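Local coordinates for UPF0033 domain-containing protein (Desulfitobacterium hafniense, PDB 3HZ7) that is of unknown function but, as a TusA-like (SirA-like) domain of a longer protein, probably takes part in sulfur transfer, at residues V36-D39 and I40-Q43. Numbering follows the deposited sequence.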
loop_
_atom_site.group_PDB
_atom_site.type_symbol
_atom_site.label_atom_id
_atom_site.label_comp_id
_atom_site.label_asym_id
_atom_site.label_seq_id
_atom_site.Cartn_x
_atom_site.Cartn_y
_atom_site.Cartn_z
ATOM N N VAL A 36 -7.056 0.375 3.463
ATOM C CA VAL A 36 -7.888 -0.834 3.218
ATOM C C VAL A 36 -8.738 -1.190 4.449
ATOM O O VAL A 36 -8.504 -0.713 5.568
ATOM C CB VAL A 36 -7.086 -2.076 2.720
ATOM C CG1 VAL A 36 -6.509 -1.747 1.359
ATOM C CG2 VAL A 36 -5.929 -2.513 3.751
ATOM N N ASP A 37 -9.809 -1.948 4.213
ATOM C CA ASP A 37 -10.710 -2.298 5.299
ATOM C C ASP A 37 -10.693 -3.769 5.701
ATOM O O ASP A 37 -11.681 -4.251 6.233
ATOM C CB ASP A 37 -12.133 -1.878 4.941
ATOM C CG ASP A 37 -12.680 -2.616 3.705
ATOM O OD1 ASP A 37 -12.252 -3.755 3.415
ATOM O OD2 ASP A 37 -13.575 -2.042 3.032
ATOM N N ASN A 38 -9.612 -4.496 5.444
ATOM C CA ASN A 38 -9.594 -5.896 5.880
ATOM C C ASN A 38 -8.146 -6.332 5.898
ATOM O O ASN A 38 -7.338 -5.832 5.118
ATOM C CB ASN A 38 -10.478 -6.792 4.926
ATOM C CG ASN A 38 -9.929 -6.857 3.522
ATOM O OD1 ASN A 38 -8.992 -7.583 3.264
ATOM N ND2 ASN A 38 -10.479 -6.059 2.619
ATOM N N ASP A 39 -7.830 -7.267 6.794
ATOM C CA ASP A 39 -6.476 -7.781 7.000
ATOM C C ASP A 39 -5.882 -8.499 5.836
ATOM O O ASP A 39 -4.661 -8.544 5.656
ATOM C CB ASP A 39 -6.462 -8.748 8.184
ATOM C CG ASP A 39 -6.067 -8.093 9.451
ATOM O OD1 ASP A 39 -6.956 -7.520 10.138
ATOM O OD2 ASP A 39 -4.837 -8.162 9.745
ATOM N N ILE A 40 -6.765 -9.134 5.079
ATOM C CA ILE A 40 -6.365 -9.878 3.916
ATOM C C ILE A 40 -5.711 -8.936 2.906
ATOM O O ILE A 40 -4.683 -9.248 2.321
ATOM C CB ILE A 40 -7.605 -10.564 3.267
ATOM C CG1 ILE A 40 -8.208 -11.591 4.251
ATOM C CG2 ILE A 40 -7.183 -11.259 1.961
ATOM C CD1 ILE A 40 -7.356 -12.849 4.380
ATOM N N SER A 41 -6.307 -7.778 2.714
ATOM C CA SER A 41 -5.743 -6.815 1.765
ATOM C C SER A 41 -4.373 -6.349 2.244
ATOM O O SER A 41 -3.409 -6.249 1.441
ATOM C CB SER A 41 -6.677 -5.609 1.607
ATOM O OG SER A 41 -7.880 -6.002 0.968
ATOM N N ARG A 42 -4.278 -6.100 3.560
ATOM C CA ARG A 42 -3.026 -5.634 4.160
ATOM C C ARG A 42 -1.940 -6.667 3.869
ATOM O O ARG A 42 -0.819 -6.348 3.399
ATOM C CB ARG A 42 -3.253 -5.416 5.670
ATOM C CG ARG A 42 -2.051 -4.826 6.413
ATOM C CD ARG A 42 -1.112 -5.946 6.932
ATOM N NE ARG A 42 -1.929 -6.812 7.770
ATOM C CZ ARG A 42 -1.554 -7.974 8.295
ATOM N NH1 ARG A 42 -2.427 -8.654 9.029
ATOM N NH2 ARG A 42 -0.332 -8.441 8.103
ATOM N N GLN A 43 -2.279 -7.937 4.098
ATOM C CA GLN A 43 -1.331 -9.007 3.827
ATOM C C GLN A 43 -0.912 -9.029 2.376
ATOM O O GLN A 43 0.269 -9.215 2.038
ATOM C CB GLN A 43 -1.962 -10.376 4.148
ATOM C CG GLN A 43 -2.457 -10.535 5.568
ATOM C CD GLN A 43 -3.242 -11.819 5.736
ATOM O OE1 GLN A 43 -2.824 -12.861 5.267
ATOM N NE2 GLN A 43 -4.381 -11.740 6.406
#
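Asn38 caps helix 39-52 through Ser41: Asn38 OD1 accepts from Ser41 N at 2.7 Å, an N-cap where the chain leaves strand 31-36 of the TusA-like alpha-beta fold. The donor sits 32° out of the carbonyl plane. With CG placed between its own backbone N and carbonyl carbon (chi1 65°), the amide is brought to the N-terminal end of the helix, close to Ser41 N. Ser41 OG also reaches OD1, though that hydroxyl is less surely placed. The other end of the amide is held too: Asn38 ND2 donates to Asp37 OD1 at 3.0 Å, close to the amide plane, while Asp37 OD2 accepts from Gly8 N. Replacing Asn38 with an alanine would probably leave the Ser41 N-H without its short capping bond and Asp37 OD1 without its amide donor.

Asn38 O accepts weakly from Ser41 N and Arg42 N. Asp39 O accepts from Gln43 N at 2.9 Å in a regular helical bond and, weakly, from Gln43 NE2. Val36, at the end of strand 31-36, packs its CB on Ser41 CB (3.7 Å).

Arg42, bent at chi2 and chi3, runs alongside Asp39, pointing the same way, and also makes a cation-pi contact with Tyr58. Arg42 NH1 and Asp39 OD2 form a salt bridge at 2.6 Å through the anti lone pair of the oxygen, which lies in the guanidinium plane with the carboxylate turned 87° to it.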